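PDB 6HLX: AgaA from Rhizobium radiobacter, which binds the opine agropinic acid as the periplasmic solute-binding protein of an ABC transporter, for import into the bacterium. Local coordinates for residues Ala126-Tyr130 against Ile383-Trp388; Leu389-Tyr394 against Leu417-Arg421. The contacts are given in a common frame with arbitrary orientation. Residues are numbered along the deposited sequence.

Contact 1: Ala126-Tyr130 against Ile383-Trp388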
ATOM      1  N   ALA A 126       9.599  11.335   9.217  1.00 20.52           N
ATOM      2  CA  ALA A 126       8.520  10.615   8.514  1.00 20.49           C
ATOM      3  C   ALA A 126       7.451  10.052   9.464  1.00 22.54           C
ATOM      4  O   ALA A 126       6.493   9.436   9.000  1.00 22.31           O
ATOM      5  CB  ALA A 126       9.112   9.487   7.691  1.00 21.87           C
ATOM      6  N   MET A 127       7.637  10.206  10.787  1.00 20.72           N
ATOM      7  CA  MET A 127       6.702   9.659  11.771  1.00 19.95           C
ATOM      8  C   MET A 127       5.276  10.151  11.542  1.00 22.39           C
ATOM      9  O   MET A 127       4.342   9.347  11.638  1.00 21.37           O
ATOM     10  CB  MET A 127       7.174   9.958  13.204  1.00 22.16           C
ATOM     11  CG  MET A 127       6.314   9.305  14.303  1.00 25.04           C
ATOM     12  SD  MET A 127       6.091   7.512  14.084  1.00 29.66           S
ATOM     13  CE  MET A 127       7.760   6.925  14.255  1.00 27.04           C
ATOM     14  N   ILE A 128       5.088  11.465  11.268  1.00 19.96           N
ATOM     15  CA  ILE A 128       3.716  11.963  11.032  1.00 19.30           C
ATOM     16  C   ILE A 128       3.082  11.236   9.824  1.00 22.43           C
ATOM     17  O   ILE A 128       1.917  10.807   9.879  1.00 21.45           O
ATOM     18  CB  ILE A 128       3.694  13.514  10.864  1.00 22.97           C
ATOM     19  CG1 ILE A 128       4.069  14.225  12.188  1.00 24.82           C
ATOM     20  CG2 ILE A 128       2.342  14.016  10.357  1.00 23.11           C
ATOM     21  CD1 ILE A 128       3.037  14.084  13.341  1.00 26.91           C
ATOM     22  N   ASP A 129       3.894  11.014   8.771  1.00 20.18           N
ATOM     23  CA  ASP A 129       3.393  10.289   7.582  1.00 18.90           C
ATOM     24  C   ASP A 129       3.010   8.843   7.925  1.00 21.04           C
ATOM     25  O   ASP A 129       1.949   8.370   7.487  1.00 20.03           O
ATOM     26  CB  ASP A 129       4.430  10.315   6.456  1.00 19.35           C
ATOM     27  CG  ASP A 129       4.655  11.715   5.912  1.00 25.98           C
ATOM     28  OD1 ASP A 129       3.925  12.116   5.001  1.00 26.49           O
ATOM     29  OD2 ASP A 129       5.565  12.403   6.404  1.00 25.99           O
ATOM     30  N   TYR A 130       3.826   8.147   8.738  1.00 19.59           N
ATOM     31  CA  TYR A 130       3.490   6.767   9.129  1.00 19.15           C
ATOM     32  C   TYR A 130       2.246   6.710  10.025  1.00 21.20           C
ATOM     33  O   TYR A 130       1.501   5.727   9.969  1.00 20.73           O
ATOM     34  CB  TYR A 130       4.685   6.012   9.726  1.00 21.26           C
ATOM     35  CG  TYR A 130       5.669   5.568   8.654  1.00 22.15           C
ATOM     36  CD1 TYR A 130       5.299   4.637   7.681  1.00 23.64           C
ATOM     37  CD2 TYR A 130       6.981   6.039   8.640  1.00 24.43           C
ATOM     38  CE1 TYR A 130       6.202   4.205   6.707  1.00 25.92           C
ATOM     39  CE2 TYR A 130       7.896   5.602   7.677  1.00 24.68           C
ATOM     40  CZ  TYR A 130       7.495   4.697   6.705  1.00 30.33           C
ATOM     41  OH  TYR A 130       8.370   4.257   5.736  1.00 33.18           O
ATOM     42  N   ILE A 383       4.076   6.043   2.122  1.00 18.30           N
ATOM     43  CA  ILE A 383       4.010   7.431   2.570  1.00 17.49           C
ATOM     44  C   ILE A 383       4.606   8.303   1.458  1.00 22.09           C
ATOM     45  O   ILE A 383       5.327   7.789   0.599  1.00 21.14           O
ATOM     46  CB  ILE A 383       4.761   7.667   3.916  1.00 19.20           C
ATOM     47  CG1 ILE A 383       6.258   7.301   3.814  1.00 18.92           C
ATOM     48  CG2 ILE A 383       4.036   6.925   5.080  1.00 19.35           C
ATOM     49  CD1 ILE A 383       7.105   7.885   4.953  1.00 22.56           C
ATOM     50  N   THR A 384       4.317   9.606   1.482  1.00 18.35           N
ATOM     51  CA  THR A 384       4.833  10.492   0.447  1.00 19.18           C
ATOM     52  C   THR A 384       6.103  11.248   0.896  1.00 24.73           C
ATOM     53  O   THR A 384       6.392  12.310   0.366  1.00 26.86           O
ATOM     54  CB  THR A 384       3.752  11.437  -0.060  1.00 25.64           C
ATOM     55  OG1 THR A 384       3.316  12.214   1.049  1.00 25.84           O
ATOM     56  CG2 THR A 384       2.579  10.697  -0.677  1.00 28.72           C
ATOM     57  N   ASP A 385       6.824  10.724   1.880  1.00 21.01           N
ATOM     58  CA  ASP A 385       8.122  11.263   2.275  1.00 19.32           C
ATOM     59  C   ASP A 385       9.132  10.269   1.686  1.00 22.30           C
ATOM     60  O   ASP A 385       8.814   9.070   1.547  1.00 20.17           O
ATOM     61  CB  ASP A 385       8.279  11.319   3.812  1.00 19.74           C
ATOM     62  CG  ASP A 385       9.667  11.808   4.215  1.00 23.31           C
ATOM     63  OD1 ASP A 385       9.918  13.026   4.126  1.00 21.69           O
ATOM     64  OD2 ASP A 385      10.523  10.960   4.531  1.00 22.88           O
ATOM     65  N   ALA A 386      10.382  10.727   1.443  1.00 18.75           N
ATOM     66  CA  ALA A 386      11.451   9.869   0.902  1.00 18.58           C
ATOM     67  C   ALA A 386      11.668   8.613   1.758  1.00 21.37           C
ATOM     68  O   ALA A 386      12.171   7.597   1.244  1.00 22.46           O
ATOM     69  CB  ALA A 386      12.747  10.642   0.830  1.00 19.99           C
ATOM     70  N   ASP A 387      11.325   8.678   3.067  1.00 19.03           N
ATOM     71  CA  ASP A 387      11.502   7.524   3.958  1.00 19.14           C
ATOM     72  C   ASP A 387      10.570   6.345   3.629  1.00 22.09           C
ATOM     73  O   ASP A 387      10.659   5.299   4.282  1.00 22.20           O
ATOM     74  CB  ASP A 387      11.423   7.900   5.447  1.00 21.17           C
ATOM     75  CG  ASP A 387      11.912   6.781   6.356  1.00 24.75           C
ATOM     76  OD1 ASP A 387      13.040   6.282   6.131  1.00 23.63           O
ATOM     77  OD2 ASP A 387      11.136   6.356   7.239  1.00 28.12           O
ATOM     78  N   TRP A 388       9.720   6.471   2.583  1.00 18.84           N
ATOM     79  CA  TRP A 388       8.939   5.306   2.125  1.00 19.40           C
ATOM     80  C   TRP A 388       9.934   4.164   1.815  1.00 21.16           C
ATOM     81  O   TRP A 388       9.605   2.988   1.940  1.00 21.00           O
ATOM     82  CB  TRP A 388       8.123   5.634   0.856  1.00 18.40           C
ATOM     83  CG  TRP A 388       8.917   5.847  -0.414  1.00 19.14           C
ATOM     84  CD1 TRP A 388       9.345   7.042  -0.922  1.00 22.12           C
ATOM     85  CD2 TRP A 388       9.246   4.846  -1.404  1.00 19.03           C
ATOM     86  NE1 TRP A 388       9.961   6.847  -2.144  1.00 21.26           N
ATOM     87  CE2 TRP A 388       9.889   5.511  -2.475  1.00 22.65           C
ATOM     88  CE3 TRP A 388       9.053   3.447  -1.490  1.00 19.75           C
ATOM     89  CZ2 TRP A 388      10.314   4.830  -3.639  1.00 21.72           C
ATOM     90  CZ3 TRP A 388       9.494   2.771  -2.631  1.00 20.67           C
ATOM     91  CH2 TRP A 388      10.142   3.455  -3.674  1.00 21.32           C
TER
HETATM   92  O   HOH W   1       4.177  13.842   3.042  1.00 39.52           O
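This is a buried helix-to-loop contact: the short helix 127-131, with Ala126 just before it, meets the loop that runs from strand 374-379 to helix 388-393. Ile383 fills the middle. Its CD1 lies over one face of the Tyr130 ring, 3.9 Å from the centroid, a CH-pi contact, and 3.8 Å from Ala126 CB; its CG2 comes 3.7 Å from Asp129 CB. Ala126 suits its place because a single methyl lets the backbones close in, with its CB 3.6 Å from Asp387 CB. Tyr130 joins apolar ring to polar end, its OH donating to Asp387 O at 2.9 Å. At the partly exposed margin a water bridges Asp129 OD1 (2.6 Å) and Thr384 OG1 (2.7 Å), while Tyr39 also hydrogen-bonds Asp129. Asp385 OD2 accepts from Asp387 N at 2.8 Å and forms a salt bridge with Arg429. With the type I turn from Asp385 to Trp388, this capping bond makes the loop a typical Asp-capped entry into a helix, here pressed against a helix that packs on strands 45-55 and 61-66.

Contact 2: Leu389-Tyr394 against Leu417-Arg421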
ATOM      1  N   LEU A 389      11.175   4.527   1.436  1.00 17.82           N
ATOM      2  CA  LEU A 389      12.231   3.561   1.127  1.00 17.62           C
ATOM      3  C   LEU A 389      12.556   2.615   2.282  1.00 21.36           C
ATOM      4  O   LEU A 389      12.945   1.469   2.027  1.00 21.17           O
ATOM      5  CB  LEU A 389      13.496   4.303   0.660  1.00 18.61           C
ATOM      6  CG  LEU A 389      13.339   5.043  -0.684  1.00 21.87           C
ATOM      7  CD1 LEU A 389      14.454   6.114  -0.874  1.00 21.38           C
ATOM      8  CD2 LEU A 389      13.308   4.030  -1.862  1.00 23.12           C
ATOM      9  N   SER A 390      12.457   3.091   3.556  1.00 20.42           N
ATOM     10  CA  SER A 390      12.817   2.216   4.693  1.00 20.10           C
ATOM     11  C   SER A 390      11.929   0.980   4.738  1.00 21.30           C
ATOM     12  O   SER A 390      12.399  -0.112   5.044  1.00 20.25           O
ATOM     13  CB  SER A 390      12.693   2.950   6.019  1.00 22.82           C
ATOM     14  OG  SER A 390      13.847   3.735   6.251  1.00 27.18           O
ATOM     15  N   ASN A 391      10.642   1.162   4.418  1.00 18.31           N
ATOM     16  CA  ASN A 391       9.678   0.076   4.422  1.00 17.68           C
ATOM     17  C   ASN A 391      10.090  -1.046   3.437  1.00 20.99           C
ATOM     18  O   ASN A 391       9.872  -2.223   3.720  1.00 20.49           O
ATOM     19  CB  ASN A 391       8.292   0.626   4.118  1.00 18.48           C
ATOM     20  CG  ASN A 391       7.204  -0.415   4.078  1.00 21.99           C
ATOM     21  OD1 ASN A 391       7.068  -1.290   4.976  1.00 26.28           O
ATOM     22  ND2 ASN A 391       6.419  -0.351   3.027  1.00 18.64           N
ATOM     23  N   TYR A 392      10.751  -0.665   2.319  1.00 18.07           N
ATOM     24  CA  TYR A 392      11.245  -1.591   1.297  1.00 18.05           C
ATOM     25  C   TYR A 392      12.640  -2.150   1.579  1.00 21.34           C
ATOM     26  O   TYR A 392      12.906  -3.305   1.255  1.00 21.76           O
ATOM     27  CB  TYR A 392      11.272  -0.861  -0.077  1.00 18.56           C
ATOM     28  CG  TYR A 392       9.896  -0.775  -0.692  1.00 17.36           C
ATOM     29  CD1 TYR A 392       8.953   0.147  -0.225  1.00 17.20           C
ATOM     30  CD2 TYR A 392       9.526  -1.622  -1.727  1.00 18.00           C
ATOM     31  CE1 TYR A 392       7.655   0.170  -0.734  1.00 18.75           C
ATOM     32  CE2 TYR A 392       8.234  -1.594  -2.258  1.00 18.80           C
ATOM     33  CZ  TYR A 392       7.307  -0.689  -1.762  1.00 19.56           C
ATOM     34  OH  TYR A 392       6.023  -0.724  -2.245  1.00 21.18           O
ATOM     35  N   TYR A 393      13.558  -1.311   2.104  1.00 18.55           N
ATOM     36  CA  TYR A 393      14.992  -1.639   2.190  1.00 18.93           C
ATOM     37  C   TYR A 393      15.604  -1.889   3.554  1.00 22.20           C
ATOM     38  O   TYR A 393      16.667  -2.513   3.619  1.00 22.93           O
ATOM     39  CB  TYR A 393      15.796  -0.498   1.528  1.00 20.69           C
ATOM     40  CG  TYR A 393      15.666  -0.488   0.019  1.00 20.79           C
ATOM     41  CD1 TYR A 393      14.601   0.159  -0.605  1.00 22.22           C
ATOM     42  CD2 TYR A 393      16.609  -1.127  -0.788  1.00 20.93           C
ATOM     43  CE1 TYR A 393      14.454   0.144  -1.991  1.00 20.32           C
ATOM     44  CE2 TYR A 393      16.487  -1.128  -2.178  1.00 20.62           C
ATOM     45  CZ  TYR A 393      15.396  -0.505  -2.773  1.00 21.72           C
ATOM     46  OH  TYR A 393      15.260  -0.504  -4.141  1.00 21.50           O
ATOM     47  N   TYR A 394      15.030  -1.322   4.625  1.00 19.81           N
ATOM     48  CA  TYR A 394      15.657  -1.421   5.946  1.00 20.32           C
ATOM     49  C   TYR A 394      15.675  -2.861   6.471  1.00 24.71           C
ATOM     50  O   TYR A 394      14.812  -3.659   6.119  1.00 22.48           O
ATOM     51  CB  TYR A 394      14.886  -0.543   6.945  1.00 20.08           C
ATOM     52  CG  TYR A 394      15.716  -0.140   8.145  1.00 22.79           C
ATOM     53  CD1 TYR A 394      16.655   0.882   8.055  1.00 23.72           C
ATOM     54  CD2 TYR A 394      15.595  -0.810   9.358  1.00 24.66           C
ATOM     55  CE1 TYR A 394      17.438   1.244   9.148  1.00 24.14           C
ATOM     56  CE2 TYR A 394      16.380  -0.458  10.460  1.00 25.68           C
ATOM     57  CZ  TYR A 394      17.272   0.599  10.358  1.00 30.96           C
ATOM     58  OH  TYR A 394      18.043   0.977  11.435  1.00 29.75           O
ATOM     59  N   LEU A 417      19.648   5.151   5.510  1.00 21.47           N
ATOM     60  CA  LEU A 417      18.218   5.442   5.762  1.00 21.41           C
ATOM     61  C   LEU A 417      18.006   6.082   7.135  1.00 25.52           C
ATOM     62  O   LEU A 417      17.180   6.985   7.271  1.00 23.74           O
ATOM     63  CB  LEU A 417      17.370   4.172   5.614  1.00 21.43           C
ATOM     64  CG  LEU A 417      17.331   3.582   4.184  1.00 24.40           C
ATOM     65  CD1 LEU A 417      16.781   2.163   4.192  1.00 23.79           C
ATOM     66  CD2 LEU A 417      16.557   4.496   3.194  1.00 25.08           C
ATOM     67  N   ASP A 418      18.751   5.631   8.148  1.00 21.94           N
ATOM     68  CA  ASP A 418      18.659   6.222   9.489  1.00 22.35           C
ATOM     69  C   ASP A 418      19.070   7.699   9.440  1.00 25.26           C
ATOM     70  O   ASP A 418      18.372   8.550  10.002  1.00 23.54           O
ATOM     71  CB  ASP A 418      19.517   5.436  10.498  1.00 23.62           C
ATOM     72  CG  ASP A 418      18.896   4.101  10.903  1.00 28.63           C
ATOM     73  OD1 ASP A 418      17.674   3.935  10.727  1.00 29.04           O
ATOM     74  OD2 ASP A 418      19.632   3.237  11.418  1.00 34.00           O
ATOM     75  N   LYS A 419      20.165   8.009   8.722  1.00 22.95           N
ATOM     76  CA  LYS A 419      20.625   9.398   8.594  1.00 22.29           C
ATOM     77  C   LYS A 419      19.600  10.237   7.827  1.00 25.25           C
ATOM     78  O   LYS A 419      19.320  11.374   8.220  1.00 25.59           O
ATOM     79  CB  LYS A 419      22.007   9.464   7.907  1.00 24.07           C
ATOM     80  CG  LYS A 419      22.671  10.828   8.058  1.00 27.36           C
ATOM     81  CD  LYS A 419      24.043  10.883   7.388  1.00 30.17           C
ATOM     82  CE  LYS A 419      24.667  12.264   7.506  1.00 37.22           C
ATOM     83  NZ  LYS A 419      25.965  12.356   6.761  1.00 35.81           N
ATOM     84  N   GLY A 420      19.017   9.655   6.769  1.00 21.86           N
ATOM     85  CA  GLY A 420      18.023  10.341   5.948  1.00 21.71           C
ATOM     86  C   GLY A 420      16.798  10.756   6.739  1.00 24.34           C
ATOM     87  O   GLY A 420      16.278  11.854   6.547  1.00 24.46           O
ATOM     88  N   ARG A 421      16.325   9.862   7.644  1.00 21.58           N
ATOM     89  CA  ARG A 421      15.136  10.070   8.484  1.00 22.60           C
ATOM     90  C   ARG A 421      15.380  11.057   9.623  1.00 26.51           C
ATOM     91  O   ARG A 421      14.429  11.605  10.163  1.00 24.18           O
ATOM     92  CB  ARG A 421      14.769   8.726   9.136  1.00 24.71           C
ATOM     93  CG  ARG A 421      13.300   8.400   9.125  1.00 33.64           C
ATOM     94  CD  ARG A 421      13.097   7.046   9.812  1.00 28.73           C
ATOM     95  NE  ARG A 421      13.718   5.944   9.065  1.00 23.70           N
ATOM     96  CZ  ARG A 421      14.751   5.223   9.495  1.00 28.70           C
ATOM     97  NH1 ARG A 421      15.291   5.467  10.686  1.00 24.04           N
ATOM     98  NH2 ARG A 421      15.223   4.225   8.759  1.00 22.28           N
TER
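Leu417 lays its isobutyl side chain across the flank of helix 388-393 and the residue that follows it, covering Leu389, Ser390 and the start of Tyr393 and Tyr394. Its CD2 is 4.0 Å from Leu389 CB, and its CD1 is 3.9 Å from Tyr393 CB and 4.1 Å from Tyr394 CD1, at the edge of that ring. A branched apolar residue fits here because one methyl can reach back along the facing helix and the other forward. The short segments run nearly antiparallel, at 165°, with their axes 11.1 Å apart, a gap filled by Leu417 and bridged by the long side chains of Arg421 and Tyr394. Tyr393 begins at this interface, but its ring leads away to meet Phe436 edge-to-face, and its hydroxyl is hydrogen-bonded to that of Tyr448.

Beside the leucine the contact turns polar. Arg421 NH2 donates to Ser390 OG at 2.9 Å in an almost straight bond; the small serine admits the guanidinium, and its hydroxyl is also hydrogen-bonded to Asp387. One helical turn before the arginine, Asp418 forms a salt bridge through OD1 to Arg421 NH1 (2.8 Å), while its OD2 accepts from Tyr394 OH at 2.8 Å. Arg421 NE completes the network with a salt bridge to Asp387. The guanidinium thus divides its charge between Asp387 and Asp418. The Asp418-Arg421 bridge within helix 411-422 positions both polar groups, and their hydrogen bonds across to Tyr394 and Ser390 are consistent with a defined register beside the Leu417 packing.

Contact 1 is a core contact, most of its touching residues being buried, whereas contact 2 is partly buried; their centres lie about 13 and about 17 Å from that of the chain. The 383-388 loop of contact 1 runs straight into the helix used by contact 2, yet their other partners differ, helix 127-131 in one and helix 411-422 in the other. Between the segments, contact 1 relies on apolar packing, one direct hydrogen bond and a water bridge, whereas contact 2 pairs leucine packing with two hydrogen bonds that each join a neutral hydroxyl to a charged side chain. They meet where Asp387 OD1 lies 3.0 Å from Arg421 NE in a salt bridge, and Tyr130 OH packs 4.0 Å from Asn391 CB.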